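PDB 4E9X: multicopper oxidase from Uncultured bacterium, which probably couples the oxidation of organic substrates at a copper centre to the reduction of molecular oxygen to water, as in other multicopper oxidases. Local coordinates for residues Thr146-Val151 and Asn163-Phe168; Ile10-Ile15 and Lys24-Asn29; Ile191-Ala196 and Asp227-Ser232; Thr14-Pro19 and Phe175-Pro180. All coordinates share one frame; numbering follows the deposited sequence.

Contact 1. Residues Thr146-Val151 and Asn163-Phe168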
# COMPACT_ATOMS: atom_id res chain seq x y z
N THR A 146 -14.66 -4.80 -0.08
CA THR A 146 -14.88 -5.19 1.31
C THR A 146 -16.30 -4.86 1.74
O THR A 146 -16.99 -4.06 1.10
CB THR A 146 -13.87 -4.53 2.31
OG1 THR A 146 -14.24 -3.16 2.48
CG2 THR A 146 -12.46 -4.63 1.75
N TRP A 147 -16.74 -5.44 2.85
CA TRP A 147 -18.15 -5.34 3.26
C TRP A 147 -18.19 -5.17 4.78
O TRP A 147 -17.39 -5.75 5.48
CB TRP A 147 -18.96 -6.59 2.90
CG TRP A 147 -18.81 -6.93 1.43
CD1 TRP A 147 -17.79 -7.69 0.89
CD2 TRP A 147 -19.63 -6.52 0.35
NE1 TRP A 147 -17.96 -7.78 -0.49
CE2 TRP A 147 -19.08 -7.07 -0.83
CE3 TRP A 147 -20.80 -5.72 0.29
CZ2 TRP A 147 -19.66 -6.86 -2.10
CZ3 TRP A 147 -21.34 -5.54 -0.99
CH2 TRP A 147 -20.79 -6.09 -2.16
N GLU A 148 -19.18 -4.39 5.23
CA GLU A 148 -19.36 -4.14 6.67
C GLU A 148 -20.67 -4.78 7.10
O GLU A 148 -21.74 -4.25 6.79
CB GLU A 148 -19.43 -2.63 6.91
CG GLU A 148 -18.12 -1.97 6.49
CD GLU A 148 -18.21 -0.48 6.27
OE1 GLU A 148 -19.31 0.05 6.56
OE2 GLU A 148 -17.27 0.19 5.83
N SER A 149 -20.65 -5.92 7.78
CA SER A 149 -21.89 -6.64 8.02
C SER A 149 -22.89 -5.83 8.84
O SER A 149 -24.11 -6.08 8.68
CB SER A 149 -21.61 -7.99 8.72
OG SER A 149 -21.13 -7.81 10.03
N ALA A 150 -22.44 -4.90 9.68
CA ALA A 150 -23.43 -4.18 10.49
C ALA A 150 -24.41 -3.37 9.68
O ALA A 150 -25.49 -3.01 10.16
CB ALA A 150 -22.72 -3.25 11.46
N VAL A 151 -23.99 -3.01 8.47
CA VAL A 151 -24.91 -2.17 7.65
C VAL A 151 -25.44 -2.93 6.46
O VAL A 151 -25.93 -2.30 5.49
CB VAL A 151 -24.23 -0.86 7.23
CG1 VAL A 151 -23.84 -0.16 8.53
CG2 VAL A 151 -23.03 -1.05 6.27
N ASN A 163 -16.93 2.21 11.05
CA ASN A 163 -17.49 0.92 10.72
C ASN A 163 -16.38 -0.12 10.73
O ASN A 163 -15.19 0.27 10.72
CB ASN A 163 -18.11 0.98 9.30
CG ASN A 163 -19.30 1.93 9.24
OD1 ASN A 163 -19.23 3.04 8.77
ND2 ASN A 163 -20.42 1.39 9.74
N VAL A 164 -16.79 -1.39 10.74
CA VAL A 164 -15.82 -2.49 10.69
C VAL A 164 -16.04 -3.32 9.44
O VAL A 164 -17.11 -3.91 9.30
CB VAL A 164 -15.96 -3.42 11.91
CG1 VAL A 164 -14.91 -4.51 11.79
CG2 VAL A 164 -15.82 -2.57 13.17
N ALA A 165 -15.04 -3.39 8.56
CA ALA A 165 -15.10 -4.24 7.34
C ALA A 165 -14.69 -5.63 7.77
O ALA A 165 -13.54 -5.83 8.15
CB ALA A 165 -14.24 -3.66 6.22
N ASP A 166 -15.65 -6.55 7.77
CA ASP A 166 -15.43 -7.86 8.31
C ASP A 166 -15.67 -8.97 7.28
O ASP A 166 -15.49 -10.15 7.60
CB ASP A 166 -16.28 -8.13 9.56
CG ASP A 166 -17.76 -7.82 9.38
OD1 ASP A 166 -18.19 -7.27 8.36
OD2 ASP A 166 -18.54 -8.12 10.33
N TYR A 167 -16.01 -8.62 6.05
CA TYR A 167 -16.08 -9.59 4.96
C TYR A 167 -15.40 -8.97 3.73
O TYR A 167 -15.26 -7.77 3.60
CB TYR A 167 -17.48 -10.01 4.60
CG TYR A 167 -18.23 -10.84 5.63
CD1 TYR A 167 -18.42 -12.19 5.45
CD2 TYR A 167 -18.77 -10.19 6.76
CE1 TYR A 167 -19.14 -12.96 6.40
CE2 TYR A 167 -19.47 -10.95 7.69
CZ TYR A 167 -19.67 -12.32 7.52
OH TYR A 167 -20.38 -13.03 8.48
N PHE A 168 -14.87 -9.85 2.90
CA PHE A 168 -13.94 -9.51 1.79
C PHE A 168 -14.25 -10.33 0.55
O PHE A 168 -14.65 -11.49 0.71
CB PHE A 168 -12.47 -9.68 2.23
CG PHE A 168 -12.19 -9.00 3.56
CD1 PHE A 168 -11.83 -7.65 3.56
CD2 PHE A 168 -12.35 -9.69 4.76
CE1 PHE A 168 -11.64 -7.00 4.77
CE2 PHE A 168 -12.17 -9.02 5.98
CZ PHE A 168 -11.82 -7.68 5.96
O HOH W 1 -19.65 -4.26 10.38
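The carboxylate of Asp166 grips Ser149 twice, next to a classic beta bulge in which Asp166 and Tyr167 both face Trp147. Ser149 OG donates to Asp166 OD2 at 2.6 Å, while Ser149 N reaches Asp166 OD1 at 2.9 Å in a fairly straight bond (165°). Both oxygens use their syn lone pairs, and two bonds from one residue hold the carboxylate against turning; its two oxygens suit a residue that must take one backbone N-H and one hydroxyl side by side. Trp147 O accepts from both bulge amides, Asp166 N at 3.0 Å and Tyr167 N at 3.2 Å, and Trp147 N returns a bond to Tyr167 O, completing the antiparallel pair. A water joins Ala150 N to Val164 O where the strands part. Beyond it Glu148, its extended chain crossing Asn163 at about a right angle, brings OE1 to 3.1 Å from Asn163 CB; that oxygen accepts a hydrogen bond from Gly159 N. Trp147 sends its ring onto strands 3-18 and 21-28 of the other cupredoxin-like half, and its NE1 binds Ser169 OG. On the sheet face that carries Thr146 and Phe168, the methyl Thr146 CG2 sits at the ring edge, 3.6 Å from Phe168 CD1.

Contact 2. Residues Ile10-Ile15 and Lys24-Asn29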
# COMPACT_ATOMS: atom_id res chain seq x y z
N ILE A 10 -30.25 1.27 -12.49
CA ILE A 10 -29.72 1.19 -11.15
C ILE A 10 -30.84 0.58 -10.30
O ILE A 10 -31.93 1.17 -10.34
CB ILE A 10 -29.22 2.50 -10.55
CG1 ILE A 10 -28.38 3.32 -11.54
CG2 ILE A 10 -28.39 2.23 -9.30
CD1 ILE A 10 -27.96 4.68 -10.99
N GLU A 11 -30.61 -0.50 -9.59
CA GLU A 11 -31.66 -1.29 -8.94
C GLU A 11 -31.35 -1.54 -7.48
O GLU A 11 -30.17 -1.72 -7.14
CB GLU A 11 -31.83 -2.66 -9.64
CG GLU A 11 -32.10 -2.51 -11.14
CD GLU A 11 -33.46 -1.97 -11.53
OE1 GLU A 11 -34.38 -1.89 -10.70
OE2 GLU A 11 -33.61 -1.57 -12.75
N GLU A 12 -32.38 -1.62 -6.63
CA GLU A 12 -32.20 -2.08 -5.27
C GLU A 12 -32.40 -3.59 -5.27
O GLU A 12 -33.48 -4.08 -5.53
CB GLU A 12 -33.23 -1.42 -4.33
CG GLU A 12 -32.96 0.07 -4.23
CD GLU A 12 -33.87 0.84 -3.31
OE1 GLU A 12 -34.78 0.26 -2.67
OE2 GLU A 12 -33.65 2.07 -3.19
N VAL A 13 -31.30 -4.30 -4.98
CA VAL A 13 -31.34 -5.75 -4.89
C VAL A 13 -30.51 -6.18 -3.70
O VAL A 13 -29.74 -5.38 -3.11
CB VAL A 13 -30.82 -6.44 -6.19
CG1 VAL A 13 -31.69 -6.10 -7.38
CG2 VAL A 13 -29.35 -6.08 -6.48
N THR A 14 -30.70 -7.44 -3.31
CA THR A 14 -29.89 -8.08 -2.26
C THR A 14 -29.05 -9.23 -2.89
O THR A 14 -29.58 -10.06 -3.62
CB THR A 14 -30.84 -8.64 -1.17
OG1 THR A 14 -31.58 -7.56 -0.59
CG2 THR A 14 -30.09 -9.37 -0.06
N ILE A 15 -27.77 -9.22 -2.53
CA ILE A 15 -26.87 -10.23 -3.04
C ILE A 15 -26.38 -11.09 -1.91
O ILE A 15 -26.33 -10.64 -0.79
CB ILE A 15 -25.66 -9.61 -3.84
CG1 ILE A 15 -24.91 -8.60 -2.98
CG2 ILE A 15 -26.17 -9.00 -5.13
CD1 ILE A 15 -23.57 -8.19 -3.61
N LYS A 24 -27.71 -5.65 1.04
CA LYS A 24 -28.47 -4.71 0.21
C LYS A 24 -27.50 -3.83 -0.56
O LYS A 24 -26.61 -3.19 0.01
CB LYS A 24 -29.40 -3.85 1.05
CG LYS A 24 -30.57 -4.61 1.68
CD LYS A 24 -31.62 -3.59 2.11
CE LYS A 24 -32.97 -4.15 2.43
NZ LYS A 24 -33.37 -5.53 2.18
N VAL A 25 -27.66 -3.80 -1.87
CA VAL A 25 -26.76 -3.10 -2.75
C VAL A 25 -27.56 -2.26 -3.75
O VAL A 25 -28.77 -2.43 -3.90
CB VAL A 25 -25.81 -4.05 -3.51
CG1 VAL A 25 -24.88 -4.76 -2.46
CG2 VAL A 25 -26.54 -5.03 -4.40
N PHE A 26 -26.90 -1.34 -4.43
CA PHE A 26 -27.46 -0.61 -5.55
C PHE A 26 -26.78 -1.12 -6.82
O PHE A 26 -25.77 -0.61 -7.25
CB PHE A 26 -27.23 0.89 -5.38
CG PHE A 26 -27.95 1.52 -4.20
CD1 PHE A 26 -29.33 1.46 -4.06
CD2 PHE A 26 -27.20 2.18 -3.23
CE1 PHE A 26 -29.99 2.08 -2.99
CE2 PHE A 26 -27.85 2.80 -2.16
CZ PHE A 26 -29.24 2.75 -2.07
N GLY A 27 -27.34 -2.18 -7.39
CA GLY A 27 -26.63 -2.86 -8.49
C GLY A 27 -26.98 -2.25 -9.81
O GLY A 27 -28.15 -2.10 -10.19
N PHE A 28 -25.97 -1.91 -10.59
CA PHE A 28 -26.17 -1.57 -11.99
C PHE A 28 -26.75 -2.80 -12.68
O PHE A 28 -26.23 -3.91 -12.56
CB PHE A 28 -24.83 -1.15 -12.61
CG PHE A 28 -24.32 0.20 -12.09
CD1 PHE A 28 -25.05 1.36 -12.31
CD2 PHE A 28 -23.14 0.27 -11.38
CE1 PHE A 28 -24.64 2.61 -11.83
CE2 PHE A 28 -22.69 1.50 -10.95
CZ PHE A 28 -23.42 2.69 -11.18
N ASN A 29 -27.88 -2.61 -13.37
CA ASN A 29 -28.67 -3.67 -13.98
C ASN A 29 -28.93 -4.75 -12.95
O ASN A 29 -29.07 -5.95 -13.31
CB ASN A 29 -28.00 -4.23 -15.23
CG ASN A 29 -28.06 -3.29 -16.41
OD1 ASN A 29 -28.54 -2.16 -16.29
ND2 ASN A 29 -27.60 -3.74 -17.57
O HOH W 2 -32.18 -7.68 2.06
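Glu12 lies side by side with Phe26 on one face of an antiparallel beta hairpin, both side chains pointing the same way. Its CB leaves the strand on the Phe26 face, and Glu12 CG, anti to the carbonyl carbon (chi1 -67°), comes to 3.8 Å from Phe26 CE1. The chain then runs extended: Glu12 CD stays 4.1 Å from Phe26 CE1, and Glu12 OE2 ends at the ring edge, in its plane, 3.7 Å from the same carbon. The CG methylene suits the aromatic rim, while OE2 has its polar partner in Ser54 OG. An alanine here would probably leave Ser54 OG without this partner and take from the edge of Phe26 the neighbours that CG and OE2 supply. The pairing beneath is carried by two hydrogen-bonded pairs, Glu11 with Gly27 and Val13 with Val25; Val25 N donates to Val13 O at 2.9 Å and 171°, whereas the return bond is weak. On the other face the branched valines meet, Val13 CG2 to Val25 CG2 at 3.7 Å, and Ile15 CD1 extends the apolar row onto Val25 CG1. Lys24 NZ forms a salt bridge with Asp153. Phe26 stacks on Tyr155 and meets the copper ligands His57 and His112, while Ile15 and Val25 rest on Trp147 of strand 138-147, and strand 44-51 pairs with strand 3-18 alongside Ile10.

Contact 3. Residues Ile191-Ala196 and Asp227-Ser232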
# COMPACT_ATOMS: atom_id res chain seq x y z
N ILE A 191 -4.89 -11.40 -16.36
CA ILE A 191 -5.74 -11.09 -15.20
C ILE A 191 -5.71 -9.57 -15.00
O ILE A 191 -4.62 -8.98 -14.96
CB ILE A 191 -5.32 -11.85 -13.95
CG1 ILE A 191 -5.38 -13.38 -14.25
CG2 ILE A 191 -6.23 -11.50 -12.79
CD1 ILE A 191 -4.28 -14.15 -13.64
N ARG A 192 -6.89 -9.02 -14.84
CA ARG A 192 -7.07 -7.58 -14.59
C ARG A 192 -7.58 -7.44 -13.16
O ARG A 192 -8.73 -7.83 -12.89
CB ARG A 192 -8.07 -7.02 -15.59
CG ARG A 192 -7.65 -7.24 -17.06
CD ARG A 192 -8.76 -6.81 -17.99
NE ARG A 192 -8.64 -7.26 -19.38
CZ ARG A 192 -8.41 -6.43 -20.38
NH1 ARG A 192 -8.11 -5.14 -20.25
NH2 ARG A 192 -8.42 -6.95 -21.62
N PHE A 193 -6.74 -6.88 -12.29
CA PHE A 193 -7.11 -6.63 -10.89
C PHE A 193 -7.66 -5.21 -10.74
O PHE A 193 -7.05 -4.28 -11.28
CB PHE A 193 -5.88 -6.73 -9.96
CG PHE A 193 -5.17 -8.07 -9.95
CD1 PHE A 193 -5.83 -9.24 -9.54
CD2 PHE A 193 -3.84 -8.15 -10.26
CE1 PHE A 193 -5.15 -10.45 -9.47
CE2 PHE A 193 -3.17 -9.38 -10.23
CZ PHE A 193 -3.81 -10.53 -9.78
N PHE A 194 -8.72 -5.08 -9.95
CA PHE A 194 -9.29 -3.76 -9.67
C PHE A 194 -9.45 -3.55 -8.18
O PHE A 194 -10.03 -4.43 -7.49
CB PHE A 194 -10.69 -3.60 -10.29
CG PHE A 194 -10.88 -3.85 -11.75
CD1 PHE A 194 -11.39 -2.86 -12.57
CD2 PHE A 194 -10.61 -5.10 -12.33
CE1 PHE A 194 -11.67 -3.08 -13.93
CE2 PHE A 194 -10.90 -5.37 -13.65
CZ PHE A 194 -11.46 -4.36 -14.44
N GLY A 195 -8.99 -2.38 -7.72
CA GLY A 195 -9.26 -1.98 -6.34
C GLY A 195 -10.63 -1.28 -6.30
O GLY A 195 -10.72 -0.04 -6.29
N ALA A 196 -11.72 -2.06 -6.33
CA ALA A 196 -13.03 -1.44 -6.51
C ALA A 196 -13.56 -0.87 -5.20
O ALA A 196 -14.20 0.18 -5.22
CB ALA A 196 -13.98 -2.50 -7.05
N ASP A 227 5.13 -12.26 -7.56
CA ASP A 227 4.18 -13.30 -7.12
C ASP A 227 3.09 -12.71 -6.23
O ASP A 227 2.09 -13.41 -5.99
CB ASP A 227 4.95 -14.46 -6.46
CG ASP A 227 5.64 -14.14 -5.15
OD1 ASP A 227 5.08 -13.48 -4.25
OD2 ASP A 227 6.78 -14.59 -4.99
N THR A 228 3.21 -11.44 -5.82
CA THR A 228 2.20 -10.78 -4.98
C THR A 228 2.06 -9.35 -5.49
O THR A 228 3.03 -8.59 -5.54
CB THR A 228 2.64 -10.78 -3.51
OG1 THR A 228 2.83 -12.14 -3.07
CG2 THR A 228 1.59 -10.15 -2.57
N VAL A 229 0.83 -8.97 -5.90
CA VAL A 229 0.62 -7.65 -6.46
C VAL A 229 -0.33 -6.89 -5.55
O VAL A 229 -1.48 -7.32 -5.32
CB VAL A 229 -0.04 -7.78 -7.86
CG1 VAL A 229 -0.44 -6.41 -8.39
CG2 VAL A 229 0.92 -8.47 -8.86
N LEU A 230 0.12 -5.76 -5.03
CA LEU A 230 -0.69 -4.94 -4.12
C LEU A 230 -1.62 -4.05 -4.94
O LEU A 230 -1.16 -3.30 -5.81
CB LEU A 230 0.21 -4.04 -3.27
CG LEU A 230 -0.51 -3.27 -2.16
CD1 LEU A 230 -1.04 -4.29 -1.14
CD2 LEU A 230 0.44 -2.25 -1.50
N VAL A 231 -2.92 -4.17 -4.63
CA VAL A 231 -3.93 -3.41 -5.36
C VAL A 231 -4.70 -2.56 -4.36
O VAL A 231 -5.23 -3.09 -3.39
CB VAL A 231 -4.91 -4.40 -6.05
CG1 VAL A 231 -5.96 -3.65 -6.85
CG2 VAL A 231 -4.15 -5.42 -6.91
N SER A 232 -4.72 -1.25 -4.55
CA SER A 232 -5.33 -0.31 -3.62
C SER A 232 -6.50 0.40 -4.30
O SER A 232 -6.65 0.28 -5.54
CB SER A 232 -4.26 0.64 -3.09
OG SER A 232 -4.01 1.78 -3.84
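Gly195 and Ser232 bring the ends of two strands together, the strand segments running 37° apart with their axes 7.8 Å from each other at closest approach. The two strands belong to different sheets, which face each other in a cupredoxin-like beta sandwich. Gly195 centres an inverse gamma turn, and its CA makes a CH...O contact of 3.5 Å with Ser232 O. A beta carbon on Gly195 would fall about 2.0 Å from Ser232 O, which is why glycine suits the place. Val231 reaches across with both of its branches. Val231 CG1, anti to the backbone N (chi1 -178°), comes to 3.4 Å from Gly195 N, while Val231 CG2 lies 3.7 Å from Phe193 CB. The side chains of Phe193 and Val231 cross at about a right angle. Farther along, Phe193 CE2 comes to 4.2 Å from Val229 CB, and one face of its ring carries Ile191 CG2 toward the rim. Beta-branched valines and a flat phenylalanine make an apolar, buried seam here. Around it, Phe193 also touches Met142, Met203 and Val239. Strand 228-231 borders the subunit interface: Asp227 OD1 is hydrogen-bonded to NE2 of His62, a copper ligand, of the second subunit, and Leu230 packs on Leu230 of the third, while strand 187-195 lies between strands 138-147 and 236-243 within its own sheet.

Contact 4. Residues Thr14-Pro19 and Phe175-Pro180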
# COMPACT_ATOMS: atom_id res chain seq x y z
N THR A 14 -30.70 -7.44 -3.31
CA THR A 14 -29.89 -8.08 -2.26
C THR A 14 -29.05 -9.23 -2.89
O THR A 14 -29.58 -10.06 -3.62
CB THR A 14 -30.84 -8.64 -1.17
OG1 THR A 14 -31.58 -7.56 -0.59
CG2 THR A 14 -30.09 -9.37 -0.06
N ILE A 15 -27.77 -9.22 -2.53
CA ILE A 15 -26.87 -10.23 -3.04
C ILE A 15 -26.38 -11.09 -1.91
O ILE A 15 -26.33 -10.64 -0.79
CB ILE A 15 -25.66 -9.61 -3.84
CG1 ILE A 15 -24.91 -8.60 -2.98
CG2 ILE A 15 -26.17 -9.00 -5.13
CD1 ILE A 15 -23.57 -8.19 -3.61
N LYS A 16 -26.00 -12.29 -2.20
CA LYS A 16 -25.36 -13.13 -1.18
C LYS A 16 -23.86 -12.99 -1.33
O LYS A 16 -23.33 -13.42 -2.34
CB LYS A 16 -25.78 -14.60 -1.36
CG LYS A 16 -25.22 -15.45 -0.21
CD LYS A 16 -25.74 -16.84 -0.26
CE LYS A 16 -26.88 -17.24 0.65
NZ LYS A 16 -27.76 -16.19 1.19
N VAL A 17 -23.21 -12.37 -0.37
CA VAL A 17 -21.76 -12.17 -0.45
C VAL A 17 -21.01 -13.37 0.12
O VAL A 17 -19.99 -13.79 -0.41
CB VAL A 17 -21.39 -10.87 0.30
CG1 VAL A 17 -19.87 -10.65 0.45
CG2 VAL A 17 -21.95 -9.66 -0.40
N ALA A 18 -21.53 -13.92 1.24
CA ALA A 18 -20.87 -15.01 1.94
C ALA A 18 -21.98 -15.91 2.52
O ALA A 18 -23.12 -15.41 2.63
CB ALA A 18 -20.04 -14.41 3.08
N PRO A 19 -21.69 -17.12 2.94
CA PRO A 19 -22.68 -17.95 3.65
C PRO A 19 -23.18 -17.10 4.83
O PRO A 19 -22.40 -16.53 5.65
CB PRO A 19 -21.85 -19.12 4.08
CG PRO A 19 -20.83 -19.26 2.97
CD PRO A 19 -20.39 -17.82 2.83
N PHE A 175 -15.00 -16.59 -0.50
CA PHE A 175 -14.77 -18.01 -0.48
C PHE A 175 -15.54 -18.65 0.67
O PHE A 175 -15.48 -18.13 1.79
CB PHE A 175 -13.25 -18.24 -0.30
CG PHE A 175 -12.92 -19.74 -0.33
CD1 PHE A 175 -12.63 -20.37 -1.53
CD2 PHE A 175 -12.91 -20.48 0.83
CE1 PHE A 175 -12.37 -21.75 -1.56
CE2 PHE A 175 -12.66 -21.84 0.80
CZ PHE A 175 -12.39 -22.49 -0.39
N PRO A 176 -16.23 -19.79 0.50
CA PRO A 176 -16.21 -20.67 -0.68
C PRO A 176 -17.17 -20.38 -1.81
O PRO A 176 -17.27 -21.19 -2.73
CB PRO A 176 -16.64 -22.01 -0.06
CG PRO A 176 -17.63 -21.60 0.98
CD PRO A 176 -16.99 -20.35 1.63
N LEU A 177 -17.83 -19.23 -1.76
CA LEU A 177 -18.83 -18.86 -2.78
C LEU A 177 -18.20 -18.25 -4.01
O LEU A 177 -18.91 -17.98 -5.00
CB LEU A 177 -19.90 -17.93 -2.21
CG LEU A 177 -20.73 -18.52 -1.06
CD1 LEU A 177 -21.83 -17.53 -0.66
CD2 LEU A 177 -21.27 -19.89 -1.43
N THR A 178 -16.91 -18.02 -4.01
CA THR A 178 -16.18 -17.68 -5.24
C THR A 178 -16.16 -18.91 -6.14
O THR A 178 -16.70 -19.96 -5.82
CB THR A 178 -14.76 -17.20 -4.87
OG1 THR A 178 -14.25 -18.23 -4.02
CG2 THR A 178 -14.75 -15.91 -4.10
N GLN A 179 -15.53 -18.77 -7.30
CA GLN A 179 -15.45 -19.87 -8.29
C GLN A 179 -13.99 -20.05 -8.69
O GLN A 179 -13.21 -19.08 -8.67
CB GLN A 179 -16.25 -19.50 -9.55
CG GLN A 179 -17.74 -19.43 -9.26
CD GLN A 179 -18.39 -20.80 -9.36
OE1 GLN A 179 -17.79 -21.72 -9.90
NE2 GLN A 179 -19.59 -20.89 -8.81
N PRO A 180 -13.63 -21.24 -9.10
CA PRO A 180 -12.28 -21.49 -9.57
C PRO A 180 -12.02 -20.83 -10.91
O PRO A 180 -12.91 -20.55 -11.71
CB PRO A 180 -12.24 -23.04 -9.75
CG PRO A 180 -13.70 -23.44 -9.97
CD PRO A 180 -14.49 -22.45 -9.11
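Leu177 reaches Pro19 with CG anti to its own carbonyl carbon (chi1 -61°) and CD1 extended beyond it (chi2 -175°), so that the methyl group is carried out from the loop to the end of strand 3-18. There Leu177 CD1 settles against the backbone, 3.6 Å from both Ala18 C and Pro19 N. The leucine and the proline ring meet tip to tip, with Leu177 CD1 3.8 Å from Pro19 CD. Lys16 lays its aliphatic part nearby, Lys16 CG and CD each standing 4.0 Å from Leu177 CD1; its ammonium group pairs with Asp22. Pro176, which follows a cis peptide bond, adds a looser touch, Pro176 CD lying 4.2 Å from Pro19 CG. An alanine in place of Leu177 would probably open a gap beside Ala18 and Pro19 and leave the Lys16 methylenes without this apolar neighbour. The contact joins the first cupredoxin-like domain to a loop of the second, and Val17 bonds through its backbone to Ser174 close by. The loop is anchored from outside, where Pro176 O is held by Lys289 NZ and Trp286 NE1. With no polar bond between the two segments, the contact itself rests on shape and dispersion.

From the N terminus, contact 2 closes first, the hairpin of strands 3-18 and 21-28. The same first strand also opens contact 4, which shares Thr14 and Ile15 with it and closes the longest loop, about 155 residues later, tying the first cupredoxin-like domain to the second. Contact 1, between 146-151 and 163-168, is nested inside that loop. Its Trp147 touches Ile15 and Val25 of contact 2 and Val17 of contact 4, so these three contacts meet around one indole where the two domains meet. Contact 3 follows in series and does not touch the others; its strand 187-195 neighbours strand 138-147, and it links the two sheets of the second half.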